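Local structure of AvrPib protein (Magnaporthe oryzae, 5Z1V) at residues Val27-Pro30 / Glu36-Ile39; Gly32-Phe37 / Tyr43-Val48. The protein is a MAX effector, probably secreted, of the rice blast fungus with avirulence function, for which a positively charged patch and a stabilised hydrophobic core are essential. One frame throughout, in Å; residues are numbered along the deposited sequence.

Contact 1. Residues Val27-Pro30 / Glu36-Ile39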
ATOM      1  N   VAL A  27      -0.208   5.329  -1.256  1.00  8.25           N
ATOM      2  CA  VAL A  27      -1.025   5.361  -0.045  1.00 11.52           C
ATOM      3  C   VAL A  27      -0.088   5.313   1.156  1.00 10.54           C
ATOM      4  O   VAL A  27       1.115   5.132   1.018  1.00 11.39           O
ATOM      5  CB  VAL A  27      -2.056   4.199   0.026  1.00 11.27           C
ATOM      6  CG1 VAL A  27      -3.081   4.281  -1.108  1.00  8.71           C
ATOM      7  CG2 VAL A  27      -1.380   2.816   0.025  1.00 10.32           C
ATOM      8  N   GLU A  28      -0.654   5.513   2.348  1.00 10.49           N
ATOM      9  CA  GLU A  28       0.080   5.370   3.606  1.00 10.30           C
ATOM     10  C   GLU A  28      -0.595   4.342   4.502  1.00 12.82           C
ATOM     11  O   GLU A  28      -1.816   4.387   4.693  1.00 13.41           O
ATOM     12  CB  GLU A  28       0.169   6.704   4.344  1.00 21.97           C
ATOM     13  CG  GLU A  28       0.921   7.767   3.606  1.00 22.62           C
ATOM     14  CD  GLU A  28       0.949   9.058   4.380  1.00 27.08           C
ATOM     15  OE1 GLU A  28       2.019   9.381   4.925  1.00 28.75           O
ATOM     16  OE2 GLU A  28      -0.105   9.724   4.460  1.00 23.73           O
ATOM     17  N   VAL A  29       0.199   3.428   5.061  1.00 14.96           N
ATOM     18  CA  VAL A  29      -0.323   2.378   5.944  1.00 12.94           C
ATOM     19  C   VAL A  29       0.688   2.187   7.075  1.00 14.93           C
ATOM     20  O   VAL A  29       1.899   2.194   6.819  1.00 15.46           O
ATOM     21  CB  VAL A  29      -0.566   1.060   5.176  1.00 13.62           C
ATOM     22  CG1 VAL A  29      -1.047  -0.074   6.095  1.00 11.40           C
ATOM     23  CG2 VAL A  29      -1.578   1.250   4.066  1.00 11.34           C
ATOM     24  N   PRO A  30       0.259   2.029   8.328  1.00 15.72           N
ATOM     25  CA  PRO A  30       1.230   1.759   9.392  1.00 17.10           C
ATOM     26  C   PRO A  30       1.800   0.354   9.288  1.00 20.14           C
ATOM     27  O   PRO A  30       1.125  -0.592   8.865  1.00 15.60           O
ATOM     28  CB  PRO A  30       0.415   1.931  10.680  1.00 20.07           C
ATOM     29  CG  PRO A  30      -0.994   1.713  10.269  1.00 24.07           C
ATOM     30  CD  PRO A  30      -1.109   2.192   8.849  1.00 21.28           C
ATOM     31  N   GLU A  36      -8.023  -0.423   3.828  1.00 14.17           N
ATOM     32  CA  GLU A  36      -8.801  -0.496   2.591  1.00 13.52           C
ATOM     33  C   GLU A  36      -8.658   0.788   1.776  1.00 11.28           C
ATOM     34  O   GLU A  36      -8.692   1.892   2.319  1.00 11.99           O
ATOM     35  CB  GLU A  36     -10.283  -0.708   2.923  1.00 18.50           C
ATOM     36  CG  GLU A  36     -11.134  -1.315   1.817  1.00 21.57           C
ATOM     37  CD  GLU A  36     -10.844  -2.791   1.606  1.00 22.91           C
ATOM     38  OE1 GLU A  36     -11.191  -3.310   0.527  1.00 25.05           O
ATOM     39  OE2 GLU A  36     -10.271  -3.427   2.521  1.00 21.26           O
ATOM     40  N   PHE A  37      -8.549   0.638   0.462  1.00  9.44           N
ATOM     41  CA  PHE A  37      -8.539   1.767  -0.455  1.00 10.40           C
ATOM     42  C   PHE A  37      -9.410   1.460  -1.654  1.00 11.98           C
ATOM     43  O   PHE A  37      -9.458   0.323  -2.127  1.00 12.99           O
ATOM     44  CB  PHE A  37      -7.122   2.100  -0.941  1.00 12.70           C
ATOM     45  CG  PHE A  37      -6.225   2.524   0.151  1.00 12.44           C
ATOM     46  CD1 PHE A  37      -6.165   3.845   0.533  1.00 11.35           C
ATOM     47  CD2 PHE A  37      -5.465   1.590   0.829  1.00 10.75           C
ATOM     48  CE1 PHE A  37      -5.354   4.239   1.594  1.00 10.99           C
ATOM     49  CE2 PHE A  37      -4.653   1.965   1.864  1.00 14.69           C
ATOM     50  CZ  PHE A  37      -4.595   3.302   2.253  1.00 13.19           C
ATOM     51  N   ASN A  38     -10.078   2.491  -2.164  1.00 10.64           N
ATOM     52  CA  ASN A  38     -10.764   2.433  -3.443  1.00 11.66           C
ATOM     53  C   ASN A  38      -9.819   3.008  -4.501  1.00 11.48           C
ATOM     54  O   ASN A  38      -9.493   4.199  -4.474  1.00 11.01           O
ATOM     55  CB  ASN A  38     -12.063   3.238  -3.361  1.00 10.29           C
ATOM     56  CG  ASN A  38     -12.916   3.126  -4.609  1.00 16.70           C
ATOM     57  OD1 ASN A  38     -12.441   3.320  -5.724  1.00 16.14           O
ATOM     58  ND2 ASN A  38     -14.201   2.854  -4.418  1.00 21.30           N
ATOM     59  N   ILE A  39      -9.368   2.176  -5.423  1.00  9.44           N
ATOM     60  CA  ILE A  39      -8.488   2.627  -6.491  1.00 10.95           C
ATOM     61  C   ILE A  39      -9.260   2.473  -7.784  1.00  9.15           C
ATOM     62  O   ILE A  39      -9.642   1.354  -8.148  1.00 11.53           O
ATOM     63  CB  ILE A  39      -7.169   1.845  -6.538  1.00 10.05           C
ATOM     64  CG1 ILE A  39      -6.484   1.790  -5.161  1.00 11.16           C
ATOM     65  CG2 ILE A  39      -6.244   2.483  -7.569  1.00  9.72           C
ATOM     66  CD1 ILE A  39      -6.134   3.125  -4.587  1.00 13.74           C
TER
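Val27 and Phe37 face each other between the two sheets, and their side chains carry most of this contact. Val27 packs over one face of the Phe37 ring with its CB and CG1. Its CG1 methyl makes a CH-pi contact over the middle of the ring, 3.6 Å from CG1 to the Phe37 ring centroid and only 14° off the ring normal. The CB of Val27 sits over the far end of the same face, 3.5 Å from Phe37 CZ. Both side chains point toward the opposite strand, so they meet from opposite directions. In Val27, CG1 stands anti to the carbonyl carbon (chi1 -63°), which sends this methyl to the ring centre and leaves CG2 nearer the CE2-CZ side.

The fold explains the spacing. MAX effectors are small beta sandwiches of two antiparallel sheets, and strands 22-29 and 33-39 are outer strands of different sheets. The two short segments run nearly antiparallel, at 171°, but their axes come no closer than 9.5 Å. No hydrogen bond joins them; the Phe37 side chain spans the distance and meets mostly other side chains. Val15 and Ile17 of strand 13-19 pack beside Val27, and Val46 of strand 42-48 touches the Phe37 ring.

At the ring edge the apolar contact is with Val29. Its CG2 methyl approaches Phe37 CE2 at 3.8 Å, close to the ring plane.

One polar atom also reaches the ring edge. The backbone O of Glu28 lies in the ring plane, 3.9 Å from Phe37 CZ. The Glu28 CB points away from strand 33-39, and the residue is exposed.

Contact 2. Residues Gly32-Phe37 / Tyr43-Val48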
ATOM      1  N   GLY A  32       2.728  -3.253  10.120  1.00 16.48           N
ATOM      2  CA  GLY A  32       2.002  -4.275  10.831  1.00 20.80           C
ATOM      3  C   GLY A  32       0.506  -4.192  10.702  1.00 20.91           C
ATOM      4  O   GLY A  32      -0.204  -4.862  11.460  1.00 21.36           O
ATOM      5  N   GLU A  33      -0.006  -3.409   9.754  1.00 16.95           N
ATOM      6  CA  GLU A  33      -1.449  -3.193   9.681  1.00 15.19           C
ATOM      7  C   GLU A  33      -1.904  -3.265   8.232  1.00 11.30           C
ATOM      8  O   GLU A  33      -1.087  -3.314   7.307  1.00 13.41           O
ATOM      9  CB  GLU A  33      -1.861  -1.848  10.291  1.00 19.11           C
ATOM     10  CG  GLU A  33      -1.782  -1.825  11.826  1.00 24.12           C
ATOM     11  CD  GLU A  33      -2.276  -0.519  12.410  1.00 33.40           C
ATOM     12  OE1 GLU A  33      -3.229   0.053  11.852  1.00 34.10           O
ATOM     13  OE2 GLU A  33      -1.710  -0.050  13.418  1.00 36.59           O
ATOM     14  N   SER A  34      -3.227  -3.272   8.059  1.00 12.27           N
ATOM     15  CA  SER A  34      -3.885  -3.319   6.749  1.00 11.62           C
ATOM     16  C   SER A  34      -4.934  -2.223   6.681  1.00 13.04           C
ATOM     17  O   SER A  34      -5.592  -1.922   7.676  1.00 14.41           O
ATOM     18  CB  SER A  34      -4.568  -4.673   6.495  1.00 16.12           C
ATOM     19  OG  SER A  34      -3.658  -5.751   6.616  1.00 17.04           O
ATOM     20  N   ARG A  35      -5.074  -1.622   5.501  1.00 10.87           N
ATOM     21  CA  ARG A  35      -6.068  -0.586   5.263  1.00 13.35           C
ATOM     22  C   ARG A  35      -6.756  -0.834   3.926  1.00 10.95           C
ATOM     23  O   ARG A  35      -6.156  -1.367   3.002  1.00 12.41           O
ATOM     24  CB  ARG A  35      -5.429   0.810   5.283  1.00 12.30           C
ATOM     25  CG  ARG A  35      -4.913   1.229   6.651  1.00 17.20           C
ATOM     26  CD  ARG A  35      -6.040   1.299   7.689  1.00 18.96           C
ATOM     27  NE  ARG A  35      -5.543   1.811   8.968  1.00 21.87           N
ATOM     28  CZ  ARG A  35      -5.171   1.051   9.998  1.00 22.36           C
ATOM     29  NH1 ARG A  35      -5.249  -0.269   9.929  1.00 17.22           N
ATOM     30  NH2 ARG A  35      -4.723   1.615  11.116  1.00 26.36           N
ATOM     31  N   GLU A  36      -8.023  -0.423   3.828  1.00 14.17           N
ATOM     32  CA  GLU A  36      -8.801  -0.496   2.591  1.00 13.52           C
ATOM     33  C   GLU A  36      -8.658   0.788   1.776  1.00 11.28           C
ATOM     34  O   GLU A  36      -8.692   1.892   2.319  1.00 11.99           O
ATOM     35  CB  GLU A  36     -10.283  -0.708   2.923  1.00 18.50           C
ATOM     36  CG  GLU A  36     -11.134  -1.315   1.817  1.00 21.57           C
ATOM     37  CD  GLU A  36     -10.844  -2.791   1.606  1.00 22.91           C
ATOM     38  OE1 GLU A  36     -11.191  -3.310   0.527  1.00 25.05           O
ATOM     39  OE2 GLU A  36     -10.271  -3.427   2.521  1.00 21.26           O
ATOM     40  N   PHE A  37      -8.549   0.638   0.462  1.00  9.44           N
ATOM     41  CA  PHE A  37      -8.539   1.767  -0.455  1.00 10.40           C
ATOM     42  C   PHE A  37      -9.410   1.460  -1.654  1.00 11.98           C
ATOM     43  O   PHE A  37      -9.458   0.323  -2.127  1.00 12.99           O
ATOM     44  CB  PHE A  37      -7.122   2.100  -0.941  1.00 12.70           C
ATOM     45  CG  PHE A  37      -6.225   2.524   0.151  1.00 12.44           C
ATOM     46  CD1 PHE A  37      -6.165   3.845   0.533  1.00 11.35           C
ATOM     47  CD2 PHE A  37      -5.465   1.590   0.829  1.00 10.75           C
ATOM     48  CE1 PHE A  37      -5.354   4.239   1.594  1.00 10.99           C
ATOM     49  CE2 PHE A  37      -4.653   1.965   1.864  1.00 14.69           C
ATOM     50  CZ  PHE A  37      -4.595   3.302   2.253  1.00 13.19           C
ATOM     51  N   TYR A  43     -12.149  -1.881  -4.739  1.00 12.16           N
ATOM     52  CA  TYR A  43     -11.583  -1.892  -3.406  1.00 13.05           C
ATOM     53  C   TYR A  43     -10.420  -2.872  -3.304  1.00 13.23           C
ATOM     54  O   TYR A  43     -10.452  -3.969  -3.873  1.00 13.90           O
ATOM     55  CB  TYR A  43     -12.648  -2.239  -2.368  1.00 11.52           C
ATOM     56  CG  TYR A  43     -13.659  -1.138  -2.166  1.00 16.38           C
ATOM     57  CD1 TYR A  43     -13.393  -0.071  -1.313  1.00 21.96           C
ATOM     58  CD2 TYR A  43     -14.865  -1.155  -2.842  1.00 22.48           C
ATOM     59  CE1 TYR A  43     -14.318   0.948  -1.131  1.00 23.15           C
ATOM     60  CE2 TYR A  43     -15.797  -0.150  -2.658  1.00 24.35           C
ATOM     61  CZ  TYR A  43     -15.517   0.893  -1.810  1.00 25.19           C
ATOM     62  OH  TYR A  43     -16.457   1.886  -1.646  1.00 29.05           O
ATOM     63  N   PHE A  44      -9.406  -2.462  -2.547  1.00 11.83           N
ATOM     64  CA  PHE A  44      -8.180  -3.210  -2.324  1.00 11.94           C
ATOM     65  C   PHE A  44      -7.774  -3.102  -0.867  1.00  9.49           C
ATOM     66  O   PHE A  44      -7.924  -2.047  -0.255  1.00 12.97           O
ATOM     67  CB  PHE A  44      -7.043  -2.668  -3.182  1.00  9.54           C
ATOM     68  CG  PHE A  44      -7.303  -2.782  -4.635  1.00 10.18           C
ATOM     69  CD1 PHE A  44      -7.939  -1.761  -5.317  1.00 12.65           C
ATOM     70  CD2 PHE A  44      -6.915  -3.920  -5.323  1.00 13.70           C
ATOM     71  CE1 PHE A  44      -8.185  -1.864  -6.670  1.00 11.04           C
ATOM     72  CE2 PHE A  44      -7.153  -4.031  -6.681  1.00 15.80           C
ATOM     73  CZ  PHE A  44      -7.794  -3.000  -7.357  1.00 13.13           C
ATOM     74  N   THR A  45      -7.264  -4.183  -0.312  1.00  8.13           N
ATOM     75  CA  THR A  45      -6.606  -4.146   0.993  1.00  9.46           C
ATOM     76  C   THR A  45      -5.107  -4.010   0.761  1.00  8.89           C
ATOM     77  O   THR A  45      -4.530  -4.799   0.014  1.00 12.12           O
ATOM     78  CB  THR A  45      -6.880  -5.412   1.810  1.00 13.84           C
ATOM     79  OG1 THR A  45      -8.295  -5.635   1.913  1.00 14.95           O
ATOM     80  CG2 THR A  45      -6.296  -5.277   3.209  1.00 13.62           C
ATOM     81  N   VAL A  46      -4.486  -3.000   1.373  1.00  9.52           N
ATOM     82  CA  VAL A  46      -3.036  -2.828   1.361  1.00  9.96           C
ATOM     83  C   VAL A  46      -2.516  -3.112   2.763  1.00 10.91           C
ATOM     84  O   VAL A  46      -2.966  -2.494   3.733  1.00 11.09           O
ATOM     85  CB  VAL A  46      -2.623  -1.410   0.920  1.00 10.80           C
ATOM     86  CG1 VAL A  46      -1.087  -1.255   1.039  1.00 13.32           C
ATOM     87  CG2 VAL A  46      -3.103  -1.140  -0.506  1.00 11.61           C
ATOM     88  N   SER A  47      -1.566  -4.029   2.870  1.00 11.99           N
ATOM     89  CA  SER A  47      -1.006  -4.417   4.158  1.00 10.83           C
ATOM     90  C   SER A  47       0.478  -4.096   4.178  1.00 12.25           C
ATOM     91  O   SER A  47       1.157  -4.252   3.166  1.00 11.18           O
ATOM     92  CB  SER A  47      -1.206  -5.924   4.410  1.00 13.27           C
ATOM     93  OG  SER A  47      -2.566  -6.285   4.261  1.00 21.23           O
ATOM     94  N   VAL A  48       0.984  -3.630   5.314  1.00 10.84           N
ATOM     95  CA  VAL A  48       2.420  -3.451   5.512  1.00 11.79           C
ATOM     96  C   VAL A  48       2.847  -4.369   6.648  1.00 10.83           C
ATOM     97  O   VAL A  48       2.266  -4.327   7.745  1.00 12.53           O
ATOM     98  CB  VAL A  48       2.795  -1.994   5.823  1.00 10.55           C
ATOM     99  CG1 VAL A  48       4.301  -1.878   5.990  1.00  9.78           C
ATOM    100  CG2 VAL A  48       2.306  -1.071   4.696  1.00 11.53           C
TER
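Phe37 and Val46 pack diagonally on the inward face of the hairpin, Val46 lying two residues beyond Phe44, the partner of Phe37. The CD2 atom of Phe37 meets Val46 CG2 at 3.8 Å, and the methyl approaches the ring obliquely. Phe37 and Phe44 form an antiparallel hydrogen-bonded pair. Phe37 N bonds to Phe44 O at 2.8 Å, and Phe44 N returns a bond to Phe37 O. The Phe44 ring extends away from strand 33-39, although its CB and CD1 remain near Phe37 O.

Glu36 lies on the other face, opposite Thr45 in a non-hydrogen-bonded pair. Its CG is anti to the backbone N (chi1 -158°), and the chain bends at chi2 (73°). This brings the carboxylate back over strand 42-48. There OE2 lies 3.0 Å from Thr45 OG1. The other oxygen, OE1, comes within 3.4 Å of Tyr43 CB. The Glu36 and Tyr43 side chains cross at about a right angle.

Val46 is also held through its backbone. Val46 N bonds to Arg35 O at 2.8 Å, and Arg35 N bonds to Val46 O. Beyond this pair, the hydroxyls of Ser34 and Ser47 meet on the Glu36 face, with OG to OG 2.7 Å, a hydrogen bond whose direction is open. Val48 N donates to Glu33 O at 2.9 Å, a nearly straight bond of 165°.

Strand 42-48 is the middle strand of its sheet. Strand 33-39 flanks one side and strand 54-56 the other, where Ser47 bonds to Ser55 through the backbone. The inward face of the hairpin packs on strands 13-19 and 22-29: Val46 and Val48 both touch Val15 and Val29.

In the fold
From the N terminus, strand 13-19 leads into strand 22-29, which supplies the first half of contact 1. The chain then turns through the residues after Pro30 and enters strand 33-39. Contact 1 closes this loop by joining the outer strands of the two sheets. Strand 33-39 then turns back into strand 42-48, and contact 2 closes that hairpin. The two loops overlap along the chain, because segment 32-37 starts before contact 1 is complete. Glu36 and Phe37 belong to both contacts. Contact 2 joins two of the three strands of one sheet, and contact 1 packs its outer strand against the other sheet. The two also touch directly, where Val29 packs on Val48.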